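Prolyl-ACP dehydrogenase (Oscillatoria sp., PDB 4IRN) probably oxidises a prolyl group carried on an acyl carrier protein, using FAD, in the biosynthesis of the cyanotoxin anatoxin-a. Local coordinates at residues G155-P165 with K191-L202; M222-S233 with P247-V256. All coordinates share one frame; numbering follows the deposited sequence.

Both contacts belong to the beta-rich middle domain of the acyl-CoA dehydrogenase fold, with centres about 10 Å apart. Contact 1 is the buried one: an edge strand and segment 191-202, a loop between two strands, meet largely through backbone groups and polar side chains, and together they grip the flavin. Contact 2 lies farther out, partly buried, and is chiefly an antiparallel strand pair with four leucines on the face turned to strand 202-208 and Ile231 and Arg250 on the exposed one; a strand of the mixed sheet crosses its far end. The two are stitched together where Leu249 N approaches Lys191 O and Lys225 N approaches Asp201 O, each at 2.8 Å and probably hydrogen-bonded, so segment 191-202 also borders contact 2.

Contact 1: G155-P165 with K191-L202; sequences GWIASHAATEP and KHYVTNGTIADL. With FAD (flavin-adenine dinucleotide), chain I.
The side chain of Asp201 presses its CB over one face of the Trp156 indole, 3.8 Å from the centroid of the five-membered ring, while its OD2 turns back to take the N-H of Ile157 on its anti lone pair. Leu202 CB touches CZ3 at the far end of the same indole. Next along, Ile157 O sits in a fork formed by two successive backbone N-H groups, those of Asp201 and Leu202, and Leu202 O in turn receives Ser159 N, a parallel pairing of strand 158-161 with the start of strand 202-208. Ile157 CG2, anti to the backbone N, reaches the CB of Asn196 at 3.7 Å. Ser159 fits as a small knob between the Val194-Gly197 turn and Ala200: its OG lies 3.3 Å from Ala200 CB and gives a 2.7 Å hydrogen bond to Thr195 O, while its CB meets Val194 CG1. Both methyls of Val194 straddle Ala161 CB.

Here the middle domain of the acyl-CoA dehydrogenase fold binds the flavin ring, largely with backbone groups from both segments. His160 O receives FAD N3, the N-H groups of Ala162 and Thr163 converge on FAD O2, and Thr195 supplies its N-H to FAD O4 and its OG1 to FAD N5, 2.8 Å away. A water joins His160 N, Thr195 O and FAD O4.

Beyond the ring system, Lys191 bends at chi2 (-78°), which carries its chain along Thr163 O until NZ grips Ala162 O from above the carbonyl plane and Glu164 OE1 in a 2.9 Å salt bridge; Phe206 O is a further acceptor, and Thr176 OG1 also binds Glu164 OE1. The His192 imidazole is sandwiched, with the Glu164-Pro165 peptide on one face and Tyr193 CE2 on the other, and Thr163 OG1 at its edge.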
# COMPACT_ATOMS: atom_id res chain seq x y z
N GLY A 155 23.33 36.08 16.18
CA GLY A 155 23.04 35.05 17.17
C GLY A 155 21.62 35.13 17.71
O GLY A 155 21.30 34.51 18.73
N TRP A 156 20.77 35.92 17.02
CA TRP A 156 19.37 36.07 17.33
C TRP A 156 18.62 34.90 16.72
O TRP A 156 18.90 34.51 15.58
CB TRP A 156 18.83 37.40 16.80
CG TRP A 156 18.86 38.52 17.80
CD1 TRP A 156 19.90 38.88 18.61
CD2 TRP A 156 17.82 39.48 18.05
NE1 TRP A 156 19.55 39.96 19.39
CE2 TRP A 156 18.27 40.35 19.06
CE3 TRP A 156 16.53 39.66 17.52
CZ2 TRP A 156 17.49 41.41 19.55
CZ3 TRP A 156 15.75 40.70 18.01
CH2 TRP A 156 16.23 41.57 19.00
N ILE A 157 17.71 34.30 17.51
CA ILE A 157 16.90 33.18 17.07
C ILE A 157 15.45 33.65 16.93
O ILE A 157 15.00 34.51 17.68
CB ILE A 157 17.08 31.97 18.02
CG1 ILE A 157 18.49 31.41 17.89
CG2 ILE A 157 16.06 30.86 17.77
CD1 ILE A 157 19.26 31.33 19.14
N ALA A 158 14.76 33.13 15.91
CA ALA A 158 13.38 33.51 15.67
C ALA A 158 12.41 32.33 15.76
O ALA A 158 12.78 31.18 15.51
CB ALA A 158 13.25 34.23 14.34
N SER A 159 11.17 32.64 16.17
CA SER A 159 10.07 31.71 16.32
C SER A 159 8.89 32.19 15.50
O SER A 159 8.70 33.40 15.32
CB SER A 159 9.67 31.58 17.78
OG SER A 159 10.57 30.74 18.48
N HIS A 160 8.12 31.24 14.98
CA HIS A 160 6.93 31.48 14.18
C HIS A 160 5.77 30.92 15.01
O HIS A 160 5.68 29.71 15.21
CB HIS A 160 7.07 30.78 12.82
CG HIS A 160 5.85 30.83 11.94
ND1 HIS A 160 4.90 29.81 11.99
CD2 HIS A 160 5.47 31.74 11.02
CE1 HIS A 160 3.99 30.14 11.10
NE2 HIS A 160 4.28 31.29 10.50
N ALA A 161 4.93 31.82 15.58
CA ALA A 161 3.78 31.43 16.40
C ALA A 161 2.47 31.79 15.71
O ALA A 161 2.06 32.96 15.70
CB ALA A 161 3.86 32.08 17.78
N ALA A 162 1.85 30.76 15.09
CA ALA A 162 0.60 30.89 14.34
C ALA A 162 -0.47 29.96 14.86
O ALA A 162 -1.59 30.41 15.07
CB ALA A 162 0.84 30.64 12.87
N THR A 163 -0.14 28.67 15.08
CA THR A 163 -1.09 27.64 15.56
C THR A 163 -1.64 27.92 16.97
O THR A 163 -0.94 28.50 17.79
CB THR A 163 -0.47 26.24 15.43
OG1 THR A 163 -1.49 25.25 15.56
CG2 THR A 163 0.59 25.96 16.47
N GLU A 164 -2.88 27.49 17.24
CA GLU A 164 -3.62 27.63 18.51
C GLU A 164 -4.40 26.34 18.84
O GLU A 164 -4.68 25.57 17.92
CB GLU A 164 -4.61 28.80 18.41
CG GLU A 164 -3.99 30.14 18.10
CD GLU A 164 -4.94 31.32 18.11
OE1 GLU A 164 -4.51 32.41 17.68
OE2 GLU A 164 -6.10 31.16 18.54
N PRO A 165 -4.82 26.09 20.11
CA PRO A 165 -5.59 24.86 20.41
C PRO A 165 -6.86 24.63 19.60
O PRO A 165 -7.20 23.48 19.35
CB PRO A 165 -5.90 24.99 21.90
CG PRO A 165 -5.64 26.40 22.23
CD PRO A 165 -4.56 26.87 21.32
N LYS A 191 -0.86 30.51 22.01
CA LYS A 191 -0.29 29.78 20.88
C LYS A 191 0.39 28.53 21.39
O LYS A 191 1.33 28.64 22.19
CB LYS A 191 0.74 30.63 20.10
CG LYS A 191 0.23 31.94 19.51
CD LYS A 191 -0.57 31.76 18.25
CE LYS A 191 -1.02 33.07 17.65
NZ LYS A 191 -1.90 32.83 16.47
N HIS A 192 -0.10 27.36 20.98
CA HIS A 192 0.56 26.14 21.35
C HIS A 192 1.55 25.76 20.24
O HIS A 192 1.43 26.30 19.14
CB HIS A 192 -0.43 25.02 21.75
CG HIS A 192 -1.29 24.40 20.68
ND1 HIS A 192 -1.20 24.78 19.36
CD2 HIS A 192 -2.22 23.43 20.78
CE1 HIS A 192 -2.06 24.02 18.70
NE2 HIS A 192 -2.71 23.19 19.51
N TYR A 193 2.56 24.95 20.56
CA TYR A 193 3.65 24.56 19.63
C TYR A 193 4.38 25.76 19.01
O TYR A 193 3.99 26.23 17.94
CB TYR A 193 3.20 23.55 18.54
CG TYR A 193 2.31 22.44 19.04
CD1 TYR A 193 2.79 21.46 19.90
CD2 TYR A 193 0.98 22.34 18.63
CE1 TYR A 193 1.97 20.44 20.38
CE2 TYR A 193 0.15 21.32 19.09
CZ TYR A 193 0.65 20.36 19.96
OH TYR A 193 -0.17 19.36 20.41
N VAL A 194 5.42 26.27 19.68
CA VAL A 194 6.20 27.40 19.17
C VAL A 194 7.68 26.98 19.13
O VAL A 194 8.40 27.13 20.11
CB VAL A 194 5.96 28.73 19.98
CG1 VAL A 194 6.70 29.90 19.35
CG2 VAL A 194 4.48 29.05 20.11
N THR A 195 8.12 26.42 17.98
CA THR A 195 9.51 25.97 17.79
C THR A 195 10.48 27.11 18.09
O THR A 195 10.27 28.23 17.61
CB THR A 195 9.71 25.35 16.39
OG1 THR A 195 8.77 24.30 16.20
CG2 THR A 195 11.11 24.79 16.18
N ASN A 196 11.50 26.84 18.93
CA ASN A 196 12.55 27.77 19.37
C ASN A 196 12.11 28.82 20.42
O ASN A 196 12.94 29.63 20.84
CB ASN A 196 13.28 28.44 18.17
CG ASN A 196 13.89 27.48 17.18
OD1 ASN A 196 14.43 26.42 17.54
ND2 ASN A 196 13.84 27.84 15.89
N GLY A 197 10.84 28.77 20.82
CA GLY A 197 10.23 29.70 21.78
C GLY A 197 11.05 30.03 23.02
O GLY A 197 11.21 31.20 23.35
N THR A 198 11.57 28.99 23.70
CA THR A 198 12.37 29.13 24.92
C THR A 198 13.77 29.77 24.72
O THR A 198 14.42 30.15 25.70
CB THR A 198 12.43 27.80 25.70
OG1 THR A 198 12.54 26.71 24.79
CG2 THR A 198 11.21 27.60 26.59
N ILE A 199 14.24 29.86 23.48
CA ILE A 199 15.55 30.45 23.14
C ILE A 199 15.47 31.58 22.09
O ILE A 199 16.49 32.15 21.74
CB ILE A 199 16.57 29.36 22.70
CG1 ILE A 199 16.05 28.59 21.48
CG2 ILE A 199 16.88 28.42 23.86
CD1 ILE A 199 17.04 27.81 20.73
N ALA A 200 14.25 31.90 21.61
CA ALA A 200 14.03 32.95 20.60
C ALA A 200 14.19 34.36 21.14
O ALA A 200 13.85 34.63 22.28
CB ALA A 200 12.65 32.82 19.97
N ASP A 201 14.70 35.25 20.28
CA ASP A 201 14.91 36.66 20.57
C ASP A 201 13.84 37.51 19.88
O ASP A 201 13.52 38.60 20.37
CB ASP A 201 16.32 37.09 20.14
CG ASP A 201 17.42 36.38 20.91
OD1 ASP A 201 17.61 36.69 22.10
OD2 ASP A 201 18.06 35.47 20.32
N LEU A 202 13.27 37.00 18.77
CA LEU A 202 12.20 37.64 18.01
C LEU A 202 11.07 36.63 17.69
O LEU A 202 11.34 35.50 17.28
CB LEU A 202 12.74 38.30 16.72
CG LEU A 202 11.77 39.19 15.91
CD1 LEU A 202 11.46 40.52 16.63
CD2 LEU A 202 12.33 39.47 14.53
PA FAD I . -5.69 19.27 14.02
O1A FAD I . -5.48 20.43 13.13
O2A FAD I . -6.39 19.40 15.37
O5B FAD I . -6.55 18.18 13.27
C5B FAD I . -6.79 16.91 13.89
C4B FAD I . -6.71 15.85 12.83
O4B FAD I . -7.83 15.99 11.93
C3B FAD I . -5.43 15.86 11.99
O3B FAD I . -4.76 14.62 12.15
C2B FAD I . -5.88 16.11 10.54
O2B FAD I . -5.41 15.06 9.70
C1B FAD I . -7.41 16.02 10.58
N9A FAD I . -8.09 17.12 9.90
C8A FAD I . -8.30 18.39 10.38
N7A FAD I . -8.89 19.19 9.53
C5A FAD I . -9.09 18.41 8.41
C6A FAD I . -9.66 18.68 7.14
N6A FAD I . -10.17 19.86 6.79
N1A FAD I . -9.69 17.67 6.24
C2A FAD I . -9.19 16.48 6.59
N3A FAD I . -8.64 16.11 7.75
C4A FAD I . -8.61 17.12 8.62
N1 FAD I . 2.88 25.74 14.62
C2 FAD I . 3.29 27.05 14.62
O2 FAD I . 2.49 27.96 14.39
N3 FAD I . 4.61 27.38 14.90
C4 FAD I . 5.61 26.48 15.19
O4 FAD I . 6.75 26.88 15.43
C4X FAD I . 5.18 25.08 15.20
N5 FAD I . 6.06 24.16 15.51
C5X FAD I . 5.63 22.83 15.58
C6 FAD I . 6.56 21.85 15.90
C7 FAD I . 6.20 20.50 15.97
C7M FAD I . 7.25 19.46 16.23
C8 FAD I . 4.86 20.14 15.72
C8M FAD I . 4.41 18.70 15.78
C9 FAD I . 3.92 21.12 15.42
C9A FAD I . 4.28 22.46 15.33
N10 FAD I . 3.35 23.49 15.00
C10 FAD I . 3.77 24.79 14.91
C1' FAD I . 1.92 23.14 14.85
C2' FAD I . 1.73 22.25 13.64
O2' FAD I . 1.77 22.99 12.42
C3' FAD I . 0.44 21.43 13.77
O3' FAD I . 0.77 20.05 13.91
C4' FAD I . -0.54 21.61 12.62
O4' FAD I . -0.92 22.98 12.51
C5' FAD I . -1.75 20.69 12.71
O5' FAD I . -2.57 21.04 13.83
P FAD I . -3.04 19.91 14.87
O1P FAD I . -1.96 18.92 15.14
O2P FAD I . -3.53 20.85 15.94
O3P FAD I . -4.17 18.88 14.40
O HOH W 1 9.22 28.42 14.58

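Contact 2: M222-S233 with P247-V256; sequences MIEKDTPGLILS and PELRLENCEV
Backbone hydrogen bonds tie Leu230-Leu232 to Leu249-Leu251. Ile231 and Arg250 form the hydrogen-bonded pair of this antiparallel ladder, each N-H meeting the other's carbonyl (Ile231 N to Arg250 O 2.9 Å). Glu252 N extends the series to Gly229 O, lying in the carbonyl plane on a lone pair. At the other end Ser233 is held twice: its N-H gives to Glu248 O, and its OG, placed between the backbone N and the carbonyl carbon (chi1 79°), accepts from Glu248 N along a nearly straight 2.9 Å bond.

Strands 230-232 and 249-257 are neighbours in the four-stranded antiparallel sheet of the acyl-CoA dehydrogenase middle domain, 230-232 being its outermost strand within the chain. Strand 249-257 turns a corner at Glu252-Asn253, and Asn253 and Cys254 form a G1 beta bulge facing Leu187; Gly229 packs against it, its CA 4.4 Å from Cys254 CA.

Apolar packing fills the face bearing Leu230, Leu232, Leu249 and Leu251. Leu230 and Leu251 run side by side, with Leu230 CD1 touching Leu251 CD2 and also Leu249 CD1, both at 3.7 Å; Leu249 CD1 also touches Leu232 CG. Phe203 of strand 202-208 touches Leu230 and Leu232. Strand 222-224, of the mixed sheet, runs at 113° to 254-256. Ile223 bridges them, crossing Val256 at about a right angle, CG1 against CG2, and its CG2 meets Cys254 SG; Thr227 CG2 also lies 4.0 Å from Cys254 SG.

On the opposite face Ile231 lies beside the base of Arg250, whose extended chain leads away to a cation-pi contact with Tyr190.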
# COMPACT_ATOMS: atom_id res chain seq x y z
N MET A 222 5.86 41.49 14.99
CA MET A 222 7.21 41.07 15.40
C MET A 222 7.45 41.56 16.81
O MET A 222 7.59 42.76 17.04
CB MET A 222 8.28 41.59 14.44
CG MET A 222 8.08 41.11 13.02
SD MET A 222 9.29 41.73 11.85
CE MET A 222 8.76 43.41 11.69
N ILE A 223 7.45 40.63 17.77
CA ILE A 223 7.62 40.95 19.18
C ILE A 223 8.94 40.41 19.68
O ILE A 223 9.21 39.21 19.55
CB ILE A 223 6.38 40.50 20.01
CG1 ILE A 223 5.06 41.10 19.44
CG2 ILE A 223 6.53 40.87 21.49
CD1 ILE A 223 3.77 40.36 19.79
N GLU A 224 9.77 41.29 20.24
CA GLU A 224 11.06 40.92 20.81
C GLU A 224 10.87 40.14 22.13
O GLU A 224 9.85 40.32 22.80
CB GLU A 224 11.92 42.17 21.06
CG GLU A 224 12.55 42.75 19.81
CD GLU A 224 13.34 44.03 19.98
OE1 GLU A 224 13.86 44.29 21.09
OE2 GLU A 224 13.48 44.76 18.98
N LYS A 225 11.84 39.30 22.47
CA LYS A 225 11.88 38.49 23.69
C LYS A 225 11.82 39.44 24.92
O LYS A 225 12.32 40.55 24.87
CB LYS A 225 13.18 37.67 23.68
CG LYS A 225 13.56 36.95 24.96
CD LYS A 225 14.98 36.32 24.85
CE LYS A 225 16.14 37.29 25.01
NZ LYS A 225 16.19 37.93 26.34
N ASP A 226 11.23 39.00 26.01
CA ASP A 226 11.10 39.77 27.26
C ASP A 226 10.31 41.06 27.06
O ASP A 226 10.73 42.13 27.53
CB ASP A 226 12.48 40.06 27.91
CG ASP A 226 13.18 38.88 28.54
OD1 ASP A 226 12.47 37.95 29.04
OD2 ASP A 226 14.43 38.88 28.58
N THR A 227 9.18 40.97 26.35
CA THR A 227 8.27 42.10 26.21
C THR A 227 7.21 41.81 27.27
O THR A 227 6.76 40.66 27.35
CB THR A 227 7.73 42.21 24.78
OG1 THR A 227 8.82 42.48 23.90
CG2 THR A 227 6.68 43.31 24.63
N PRO A 228 6.85 42.78 28.15
CA PRO A 228 5.85 42.48 29.19
C PRO A 228 4.55 41.97 28.57
O PRO A 228 3.98 42.61 27.68
CB PRO A 228 5.70 43.82 29.92
CG PRO A 228 6.94 44.56 29.63
CD PRO A 228 7.31 44.18 28.24
N GLY A 229 4.17 40.77 28.99
CA GLY A 229 2.97 40.09 28.51
C GLY A 229 3.23 38.81 27.73
O GLY A 229 2.29 38.07 27.45
N LEU A 230 4.49 38.56 27.37
CA LEU A 230 4.94 37.41 26.60
C LEU A 230 5.39 36.29 27.57
O LEU A 230 6.49 36.34 28.11
CB LEU A 230 6.08 37.87 25.67
CG LEU A 230 6.58 36.92 24.59
CD1 LEU A 230 5.68 36.96 23.37
CD2 LEU A 230 7.97 37.30 24.17
N ILE A 231 4.50 35.30 27.79
CA ILE A 231 4.71 34.17 28.72
C ILE A 231 4.97 32.85 28.00
O ILE A 231 4.15 32.41 27.20
CB ILE A 231 3.52 34.08 29.73
CG1 ILE A 231 3.42 35.39 30.55
CG2 ILE A 231 3.64 32.85 30.63
CD1 ILE A 231 2.10 35.71 31.10
N LEU A 232 6.10 32.21 28.34
CA LEU A 232 6.51 30.93 27.77
C LEU A 232 6.49 29.81 28.81
O LEU A 232 6.83 30.04 29.98
CB LEU A 232 7.90 31.04 27.15
CG LEU A 232 7.97 31.77 25.82
CD1 LEU A 232 9.22 32.60 25.73
CD2 LEU A 232 7.90 30.79 24.66
N SER A 233 6.11 28.60 28.37
CA SER A 233 6.08 27.41 29.20
C SER A 233 7.42 26.68 29.06
O SER A 233 8.30 27.13 28.31
CB SER A 233 4.94 26.50 28.77
OG SER A 233 5.26 25.74 27.61
N PRO A 247 8.01 24.90 23.21
CA PRO A 247 7.10 25.20 24.33
C PRO A 247 5.76 25.80 23.86
O PRO A 247 5.50 25.90 22.66
CB PRO A 247 7.91 26.23 25.12
CG PRO A 247 8.63 27.01 24.06
CD PRO A 247 8.86 26.07 22.90
N GLU A 248 4.92 26.22 24.81
CA GLU A 248 3.68 26.94 24.52
C GLU A 248 3.96 28.40 24.75
O GLU A 248 4.91 28.75 25.44
CB GLU A 248 2.57 26.53 25.48
CG GLU A 248 1.89 25.21 25.21
CD GLU A 248 1.06 24.73 26.37
OE1 GLU A 248 0.71 25.54 27.26
OE2 GLU A 248 0.69 23.54 26.38
N LEU A 249 3.09 29.26 24.23
CA LEU A 249 3.16 30.71 24.38
C LEU A 249 1.80 31.29 24.77
O LEU A 249 0.76 30.84 24.26
CB LEU A 249 3.69 31.35 23.09
CG LEU A 249 3.84 32.87 23.04
CD1 LEU A 249 4.91 33.36 24.00
CD2 LEU A 249 4.16 33.33 21.65
N ARG A 250 1.81 32.28 25.67
CA ARG A 250 0.61 33.00 26.12
C ARG A 250 0.90 34.49 26.08
O ARG A 250 1.97 34.91 26.53
CB ARG A 250 0.13 32.56 27.51
CG ARG A 250 -0.56 31.20 27.46
CD ARG A 250 -0.91 30.62 28.82
NE ARG A 250 -1.55 29.31 28.68
CZ ARG A 250 -2.17 28.66 29.66
NH1 ARG A 250 -2.25 29.19 30.87
NH2 ARG A 250 -2.72 27.47 29.43
N LEU A 251 -0.02 35.27 25.49
CA LEU A 251 0.09 36.73 25.39
C LEU A 251 -0.97 37.37 26.27
O LEU A 251 -2.16 37.12 26.08
CB LEU A 251 -0.06 37.20 23.92
CG LEU A 251 0.95 36.64 22.93
CD1 LEU A 251 0.28 36.28 21.63
CD2 LEU A 251 2.07 37.60 22.69
N GLU A 252 -0.52 38.13 27.28
CA GLU A 252 -1.38 38.83 28.22
C GLU A 252 -1.14 40.33 28.15
O GLU A 252 -0.24 40.83 28.81
CB GLU A 252 -1.22 38.25 29.65
CG GLU A 252 -2.33 37.28 30.05
CD GLU A 252 -3.74 37.84 30.05
OE1 GLU A 252 -4.01 38.80 30.80
OE2 GLU A 252 -4.60 37.28 29.33
N ASN A 253 -1.94 41.03 27.32
CA ASN A 253 -1.85 42.48 27.08
C ASN A 253 -0.44 42.90 26.63
O ASN A 253 0.13 43.88 27.12
CB ASN A 253 -2.36 43.32 28.26
CG ASN A 253 -3.81 43.06 28.59
OD1 ASN A 253 -4.72 43.47 27.86
ND2 ASN A 253 -4.05 42.35 29.69
N CYS A 254 0.10 42.13 25.69
CA CYS A 254 1.41 42.32 25.10
C CYS A 254 1.37 43.52 24.14
O CYS A 254 0.66 43.47 23.13
CB CYS A 254 1.83 41.04 24.40
SG CYS A 254 3.62 40.83 24.23
N GLU A 255 2.07 44.61 24.50
CA GLU A 255 2.13 45.83 23.70
C GLU A 255 3.23 45.77 22.64
O GLU A 255 4.36 45.41 22.94
CB GLU A 255 2.30 47.08 24.56
CG GLU A 255 1.02 47.56 25.21
CD GLU A 255 1.10 48.88 25.94
OE1 GLU A 255 2.22 49.36 26.22
OE2 GLU A 255 0.02 49.42 26.27
N VAL A 256 2.87 46.17 21.41
CA VAL A 256 3.78 46.23 20.27
C VAL A 256 3.50 47.47 19.40
O VAL A 256 2.34 47.81 19.16
CB VAL A 256 3.82 44.88 19.46
CG1 VAL A 256 2.51 44.60 18.73
CG2 VAL A 256 5.00 44.84 18.51